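Side-chain contacts in putative P450-like enzyme (Streptomyces himastatinicus ATCC 53653, PDB 5Z9J), which probably acts as a heme-dependent cytochrome P450 monooxygenase in bacterial secondary metabolism: residues 231-234 with 235-239; 223-226 with 227-231. All coordinates share one frame; numbering follows the deposited sequence.

Interaction 1: residues 231-234 with 235-239. With HEM (protoporphyrin IX containing Fe), chain E.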
ATOM      1  N   ALA A 231      13.954  -3.074   3.592  1.00 29.47           N
ATOM      2  CA  ALA A 231      13.191  -4.298   3.367  1.00 29.79           C
ATOM      3  C   ALA A 231      11.811  -4.253   4.062  1.00 31.09           C
ATOM      4  O   ALA A 231      10.820  -4.642   3.461  1.00 31.18           O
ATOM      5  CB  ALA A 231      13.951  -5.486   3.804  1.00 30.98           C
ATOM      6  N   ASN A 232      11.736  -3.729   5.279  1.00 30.40           N
ATOM      7  CA  ASN A 232      10.480  -3.732   5.983  1.00 31.79           C
ATOM      8  C   ASN A 232       9.527  -2.873   5.167  1.00 29.87           C
ATOM      9  O   ASN A 232       8.375  -3.198   5.054  1.00 31.11           O
ATOM     10  CB  ASN A 232      10.538  -3.026   7.332  1.00 37.21           C
ATOM     11  CG  ASN A 232       9.304  -3.297   8.220  1.00 42.26           C
ATOM     12  OD1 ASN A 232       8.236  -3.742   7.753  1.00 45.66           O
ATOM     13  ND2 ASN A 232       9.337  -2.613   9.377  1.00 43.65           N
ATOM     14  N   ARG A 233      10.028  -1.761   4.624  1.00 29.20           N
ATOM     15  CA  ARG A 233       9.172  -0.809   3.895  1.00 29.28           C
ATOM     16  C   ARG A 233       8.655  -1.461   2.601  1.00 27.33           C
ATOM     17  O   ARG A 233       7.501  -1.273   2.254  1.00 28.44           O
ATOM     18  CB  ARG A 233       9.901   0.518   3.588  1.00 29.87           C
ATOM     19  CG  ARG A 233       9.020   1.563   2.805  1.00 23.76           C
ATOM     20  CD  ARG A 233       7.671   1.771   3.504  1.00 22.61           C
ATOM     21  NE  ARG A 233       7.802   2.339   4.847  1.00 23.89           N
ATOM     22  CZ  ARG A 233       6.865   2.326   5.802  1.00 24.18           C
ATOM     23  NH1 ARG A 233       5.694   1.732   5.615  1.00 24.88           N
ATOM     24  NH2 ARG A 233       7.099   2.912   6.966  1.00 21.51           N
ATOM     25  N   LEU A 234       9.481  -2.257   1.924  1.00 26.17           N
ATOM     26  CA  LEU A 234       9.022  -2.961   0.737  1.00 25.90           C
ATOM     27  C   LEU A 234       7.915  -3.965   1.098  1.00 24.71           C
ATOM     28  O   LEU A 234       6.830  -3.950   0.494  1.00 22.18           O
ATOM     29  CB  LEU A 234      10.193  -3.659   0.030  1.00 27.59           C
ATOM     30  CG  LEU A 234      11.107  -2.562  -0.536  1.00 29.89           C
ATOM     31  CD1 LEU A 234      12.360  -3.086  -1.101  1.00 31.70           C
ATOM     32  CD2 LEU A 234      10.325  -1.732  -1.608  1.00 29.70           C
ATOM     33  N   LEU A 235       8.148  -4.761   2.136  1.00 20.69           N
ATOM     34  CA  LEU A 235       7.137  -5.726   2.608  1.00 21.97           C
ATOM     35  C   LEU A 235       5.839  -5.045   2.967  1.00 23.49           C
ATOM     36  O   LEU A 235       4.765  -5.440   2.454  1.00 24.50           O
ATOM     37  CB  LEU A 235       7.614  -6.451   3.832  1.00 20.98           C
ATOM     38  CG  LEU A 235       8.726  -7.435   3.443  1.00 24.54           C
ATOM     39  CD1 LEU A 235       9.306  -7.937   4.729  1.00 25.43           C
ATOM     40  CD2 LEU A 235       8.138  -8.589   2.611  1.00 21.51           C
ATOM     41  N   VAL A 236       5.926  -4.058   3.849  1.00 22.16           N
ATOM     42  CA  VAL A 236       4.690  -3.464   4.367  1.00 21.91           C
ATOM     43  C   VAL A 236       3.987  -2.749   3.270  1.00 21.79           C
ATOM     44  O   VAL A 236       2.753  -2.800   3.228  1.00 25.34           O
ATOM     45  CB  VAL A 236       4.929  -2.488   5.533  1.00 21.84           C
ATOM     46  CG1 VAL A 236       3.697  -1.564   5.799  1.00 43.88           C
ATOM     47  CG2 VAL A 236       5.303  -3.238   6.760  1.00 21.44           C
ATOM     48  N   ASN A 237       4.738  -2.076   2.398  1.00 22.55           N
ATOM     49  CA  ASN A 237       4.054  -1.274   1.362  1.00 25.51           C
ATOM     50  C   ASN A 237       3.509  -2.030   0.180  1.00 24.94           C
ATOM     51  O   ASN A 237       2.629  -1.525  -0.561  1.00 23.71           O
ATOM     52  CB  ASN A 237       4.953  -0.131   0.869  1.00 27.44           C
ATOM     53  CG  ASN A 237       4.880   1.094   1.800  1.00 28.06           C
ATOM     54  OD1 ASN A 237       4.541   0.975   2.988  1.00 25.99           O
ATOM     55  ND2 ASN A 237       5.171   2.273   1.257  1.00 30.30           N
ATOM     56  N   GLY A 238       4.095  -3.197  -0.038  1.00 24.99           N
ATOM     57  CA  GLY A 238       3.797  -3.999  -1.190  1.00 24.91           C
ATOM     58  C   GLY A 238       2.941  -5.223  -0.963  1.00 22.41           C
ATOM     59  O   GLY A 238       2.628  -5.892  -1.930  1.00 23.19           O
ATOM     60  N   HIS A 239       2.583  -5.532   0.277  1.00 18.97           N
ATOM     61  CA  HIS A 239       1.854  -6.765   0.539  1.00 19.11           C
ATOM     62  C   HIS A 239       0.332  -6.602   0.466  1.00 21.64           C
ATOM     63  O   HIS A 239      -0.285  -6.925  -0.532  1.00 23.04           O
ATOM     64  CB  HIS A 239       2.242  -7.297   1.911  1.00 22.26           C
ATOM     65  CG  HIS A 239       1.574  -8.584   2.275  1.00 24.57           C
ATOM     66  ND1 HIS A 239       1.500  -9.041   3.573  1.00 23.98           N
ATOM     67  CD2 HIS A 239       0.946  -9.510   1.513  1.00 24.94           C
ATOM     68  CE1 HIS A 239       0.850 -10.189   3.594  1.00 25.23           C
ATOM     69  NE2 HIS A 239       0.502 -10.493   2.357  1.00 25.21           N
TER
HETATM   70  CHA HEM E 401       4.741   4.535  -2.067  1.00 22.04           C
HETATM   71  CHB HEM E 401       0.330   2.825  -2.863  1.00 23.75           C
HETATM   72  CHC HEM E 401       2.309  -1.415  -4.089  1.00 21.59           C
HETATM   73  CHD HEM E 401       6.549  -0.019  -2.381  1.00 20.05           C
HETATM   74  C1A HEM E 401       3.369   4.517  -2.188  1.00 21.94           C
HETATM   75  C2A HEM E 401       2.425   5.617  -1.982  1.00 24.23           C
HETATM   76  C3A HEM E 401       1.199   5.146  -2.223  1.00 22.40           C
HETATM   77  C4A HEM E 401       1.328   3.723  -2.572  1.00 23.31           C
HETATM   78  CMA HEM E 401      -0.110   5.940  -2.120  1.00 21.77           C
HETATM   79  CAA HEM E 401       2.770   7.066  -1.578  1.00 26.63           C
HETATM   80  CBA HEM E 401       3.051   7.174  -0.073  1.00 27.48           C
HETATM   81  CGA HEM E 401       3.102   8.633   0.398  1.00 28.39           C
HETATM   82  O1A HEM E 401       3.165   8.902   1.623  1.00 30.29           O
HETATM   83  O2A HEM E 401       3.114   9.569  -0.422  1.00 26.05           O
HETATM   84  C1B HEM E 401       0.494   1.550  -3.328  1.00 24.78           C
HETATM   85  C2B HEM E 401      -0.557   0.745  -3.893  1.00 24.88           C
HETATM   86  C3B HEM E 401      -0.010  -0.427  -4.234  1.00 23.64           C
HETATM   87  C4B HEM E 401       1.398  -0.392  -3.867  1.00 22.66           C
HETATM   88  CMB HEM E 401      -2.002   1.253  -4.035  1.00 26.32           C
HETATM   89  CAB HEM E 401      -0.649  -1.665  -4.872  1.00 23.84           C
HETATM   90  CBB HEM E 401      -1.924  -1.724  -5.258  1.00 22.73           C
HETATM   91  C1C HEM E 401       3.652  -1.425  -3.766  1.00 20.89           C
HETATM   92  C2C HEM E 401       4.611  -2.536  -3.989  1.00 19.68           C
HETATM   93  C3C HEM E 401       5.777  -2.123  -3.513  1.00 20.48           C
HETATM   94  C4C HEM E 401       5.582  -0.802  -2.973  1.00 20.47           C
HETATM   95  CMC HEM E 401       4.246  -3.859  -4.689  1.00 17.34           C
HETATM   96  CAC HEM E 401       7.165  -2.800  -3.418  1.00 21.94           C
HETATM   97  CBC HEM E 401       7.446  -4.000  -3.905  1.00 22.27           C
HETATM   98  C1D HEM E 401       6.434   1.305  -2.108  1.00 20.42           C
HETATM   99  C2D HEM E 401       7.477   2.096  -1.527  1.00 21.62           C
HETATM  100  C3D HEM E 401       6.917   3.505  -1.456  1.00 22.13           C
HETATM  101  C4D HEM E 401       5.585   3.443  -1.985  1.00 21.84           C
HETATM  102  CMD HEM E 401       8.880   1.631  -1.065  1.00 20.75           C
HETATM  103  CAD HEM E 401       7.628   4.722  -0.853  1.00 23.93           C
HETATM  104  CBD HEM E 401       8.377   5.493  -1.919  1.00 24.83           C
HETATM  105  CGD HEM E 401       8.877   6.787  -1.301  1.00 25.86           C
HETATM  106  O1D HEM E 401       8.433   7.170  -0.194  1.00 26.13           O
HETATM  107  O2D HEM E 401       9.718   7.465  -1.945  1.00 26.76           O
HETATM  108  NA  HEM E 401       2.648   3.411  -2.544  1.00 23.92           N
HETATM  109  NB  HEM E 401       1.676   0.818  -3.309  1.00 24.40           N
HETATM  110  NC  HEM E 401       4.306  -0.434  -3.134  1.00 22.44           N
HETATM  111  ND  HEM E 401       5.331   2.130  -2.402  1.00 24.53           N
HETATM  112 FE   HEM E 401       3.567   1.520  -2.969  1.00 58.43          FE

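Interaction 2: residues 223-226 with 227-231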
ATOM      1  N   ASN A 223      24.121  -0.002   6.726  1.00 51.29           N
ATOM      2  CA  ASN A 223      24.124  -0.794   7.932  1.00 53.03           C
ATOM      3  C   ASN A 223      22.877  -1.657   8.073  1.00 51.53           C
ATOM      4  O   ASN A 223      22.000  -1.665   7.193  1.00 50.53           O
ATOM      5  CB  ASN A 223      24.306   0.119   9.151  1.00 54.45           C
ATOM      6  CG  ASN A 223      23.260   1.209   9.238  1.00 52.82           C
ATOM      7  OD1 ASN A 223      22.071   0.993   8.996  1.00 51.78           O
ATOM      8  ND2 ASN A 223      23.707   2.397   9.618  1.00 52.47           N
ATOM      9  N   ASP A 224      22.793  -2.374   9.188  1.00 51.93           N
ATOM     10  CA  ASP A 224      21.722  -3.327   9.367  1.00 50.32           C
ATOM     11  C   ASP A 224      20.408  -2.601   9.474  1.00 46.99           C
ATOM     12  O   ASP A 224      19.402  -3.076   8.949  1.00 45.40           O
ATOM     13  CB  ASP A 224      21.936  -4.153  10.628  1.00 51.81           C
ATOM     14  CG  ASP A 224      23.137  -5.056  10.546  1.00 53.50           C
ATOM     15  OD1 ASP A 224      23.526  -5.451   9.431  1.00 52.95           O
ATOM     16  OD2 ASP A 224      23.713  -5.337  11.618  1.00 55.86           O
ATOM     17  N   SER A 225      20.429  -1.429  10.101  1.00 45.74           N
ATOM     18  CA  SER A 225      19.198  -0.681  10.303  1.00 45.51           C
ATOM     19  C   SER A 225      18.676  -0.100   8.970  1.00 42.56           C
ATOM     20  O   SER A 225      17.479  -0.135   8.672  1.00 40.36           O
ATOM     21  CB  SER A 225      19.418   0.418  11.357  1.00 48.46           C
ATOM     22  OG  SER A 225      18.211   1.104  11.638  1.00 49.31           O
ATOM     23  N   GLN A 226      19.581   0.376   8.131  1.00 41.98           N
ATOM     24  CA  GLN A 226      19.167   0.865   6.829  1.00 38.73           C
ATOM     25  C   GLN A 226      18.582  -0.253   5.961  1.00 37.42           C
ATOM     26  O   GLN A 226      17.529  -0.079   5.335  1.00 34.42           O
ATOM     27  CB  GLN A 226      20.341   1.520   6.123  1.00 38.30           C
ATOM     28  CG  GLN A 226      20.758   2.818   6.802  1.00 38.96           C
ATOM     29  CD  GLN A 226      21.988   3.453   6.179  1.00 40.27           C
ATOM     30  OE1 GLN A 226      23.058   2.833   6.098  1.00 41.53           O
ATOM     31  NE2 GLN A 226      21.832   4.688   5.704  1.00 39.05           N
ATOM     32  N   ILE A 227      19.280  -1.381   5.903  1.00 38.62           N
ATOM     33  CA  ILE A 227      18.814  -2.523   5.134  1.00 37.76           C
ATOM     34  C   ILE A 227      17.497  -3.063   5.683  1.00 35.59           C
ATOM     35  O   ILE A 227      16.589  -3.365   4.925  1.00 34.25           O
ATOM     36  CB  ILE A 227      19.888  -3.605   5.114  1.00 38.95           C
ATOM     37  CG1 ILE A 227      21.061  -3.101   4.272  1.00 40.21           C
ATOM     38  CG2 ILE A 227      19.328  -4.957   4.591  1.00 34.92           C
ATOM     39  CD1 ILE A 227      22.239  -4.055   4.193  1.00 41.63           C
ATOM     40  N   SER A 228      17.390  -3.159   7.007  1.00 35.38           N
ATOM     41  CA  SER A 228      16.169  -3.656   7.633  1.00 33.07           C
ATOM     42  C   SER A 228      14.982  -2.706   7.348  1.00 32.29           C
ATOM     43  O   SER A 228      13.893  -3.130   6.943  1.00 30.99           O
ATOM     44  CB  SER A 228      16.380  -3.822   9.142  1.00 32.57           C
ATOM     45  OG  SER A 228      15.318  -4.532   9.749  1.00 34.00           O
ATOM     46  N   ASN A 229      15.208  -1.412   7.488  1.00 33.50           N
ATOM     47  CA  ASN A 229      14.102  -0.472   7.272  1.00 33.62           C
ATOM     48  C   ASN A 229      13.687  -0.387   5.809  1.00 31.28           C
ATOM     49  O   ASN A 229      12.512  -0.213   5.514  1.00 32.55           O
ATOM     50  CB  ASN A 229      14.483   0.888   7.834  1.00 36.76           C
ATOM     51  CG  ASN A 229      14.627   0.851   9.354  1.00 38.10           C
ATOM     52  OD1 ASN A 229      13.798   0.248  10.056  1.00 38.92           O
ATOM     53  ND2 ASN A 229      15.681   1.475   9.863  1.00 38.33           N
ATOM     54  N   ILE A 230      14.622  -0.581   4.882  1.00 30.68           N
ATOM     55  CA  ILE A 230      14.247  -0.640   3.484  1.00 30.06           C
ATOM     56  C   ILE A 230      13.446  -1.907   3.195  1.00 30.50           C
ATOM     57  O   ILE A 230      12.350  -1.817   2.627  1.00 30.43           O
ATOM     58  CB  ILE A 230      15.478  -0.561   2.571  1.00 30.52           C
ATOM     59  CG1 ILE A 230      16.062   0.865   2.618  1.00 31.31           C
ATOM     60  CG2 ILE A 230      15.128  -0.955   1.124  1.00 27.68           C
ATOM     61  CD1 ILE A 230      17.478   0.971   2.037  1.00 31.37           C
ATOM     62  N   ALA A 231      13.954  -3.074   3.592  1.00 29.47           N
ATOM     63  CA  ALA A 231      13.191  -4.298   3.367  1.00 29.79           C
ATOM     64  C   ALA A 231      11.811  -4.253   4.062  1.00 31.09           C
ATOM     65  O   ALA A 231      10.820  -4.642   3.461  1.00 31.18           O
ATOM     66  CB  ALA A 231      13.951  -5.486   3.804  1.00 30.98           C
TER

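Interaction 1: residues 231-234 with 235-239
Arg233 reaches along one turn of helix 224-238 to Asn237, its NH1 donating to Asn237 OD1 at 3.0 Å. The oxygen lies at the edge of the guanidinium, near its plane, whereas the donor sits tilted out of the amide plane, and the two flat groups are turned 56° apart. Bends at chi2 (51°) and chi3 (63°) curl the arginine chain so that CD rides against the amide, 3.3 Å from Asn237 CG. A salt bridge from NH2 to Asp74 anchors the other branch, which probably steadies the guanidinium and helps orient the amide of Asn237 beside the porphyrin. Asn237, a heme-binding residue, brings its O to 3.3 Å from HEM NC.

Leu235 faces away from the heme. Its CG lies 3.5 Å from Ala231 O, which accepts the Leu235 amide, and its side chain packs on Phe152, Ile138 and Leu142 of helices 147-163 and 132-142. The CD2 branch of Leu234 reaches the porphyrin edge, 3.7 Å from HEM CMD, while the Leu234 carbonyl takes the Gly238 N-H. Gly238 CA approaches HEM C2C to 3.3 Å. Asn232 OD1, set 3.1 Å from Val236 CG2, is buried without a polar partner. Asn237 O and Gly238 O accept from the Thr241 and Thr242 hydroxyls. Helix 224-238 ends here and 240-255 follows, an interrupted helix across the heme, consistent with the distal helix of the cytochrome P450 fold.

Interaction 2: residues 223-226 with 227-231
Ser225 and Asn229 meet one turn apart at the start of helix 224-238, just after a capping box formed by Asn223 and Gln226. The box is reciprocal. Asn223 OD1 accepts from Gln226 N at 2.7 Å, the donor lying nearly in line with the side-chain C=O (172°), and Gln226 OE1 takes Asn223 N at 3.1 Å, in the carbonyl plane on a lone pair. With CG beside its own backbone N (chi1 -69°), the glutamine chain runs extended back to the start of the helix and brings OE1 to Asn223 N, so that each side chain accepts the backbone N-H of the other residue.

On a neighbouring face, Asn229 places CG beside its own backbone N (chi1 -66°), which carries the amide back along the helix toward Ser225. ND2 comes to 2.7 Å from Ser225 O at an angle too poor for a hydrogen bond; its protons go instead to the carbonyls of Ile70 and Glu72. Ser225 OG turns to Ala69 O, so both side chains tie the helix to the same neighbouring segment. Exchanging Asn229 for an alanine would probably leave the Ile70 and Glu72 carbonyls without this donor, with Ser225 OG to Ala69 O remaining as a tie to that part of the chain. Ser228, by contrast, packs on Met189 and Trp193 of helix 172-202, and its CB sits 3.1 Å from Asp224 O. Further on, Ile230 leans back over the preceding turn, bringing CG1 to 3.2 Å from Gln226 O.

Overall arrangement
Interactions 1 and 2 are consecutive parts of one helix, 224-238, meeting at Ala231, with centres 12 Å apart. Interaction 2 lies toward the outside, its centre about 19 Å from that of the chain, whereas interaction 1 is about 8 Å from it and lies against the porphyrin. The start of the helix is capped and tied to residues 69-72, while its end supplies part of the heme pocket. The outer part is not remote from the cofactor: the side chain of Ile230 comes within about 7 Å of the heme. That of Asn237 is about 7 Å from the side chain of Cys347, the axial iron ligand, across the porphyrin on its other face.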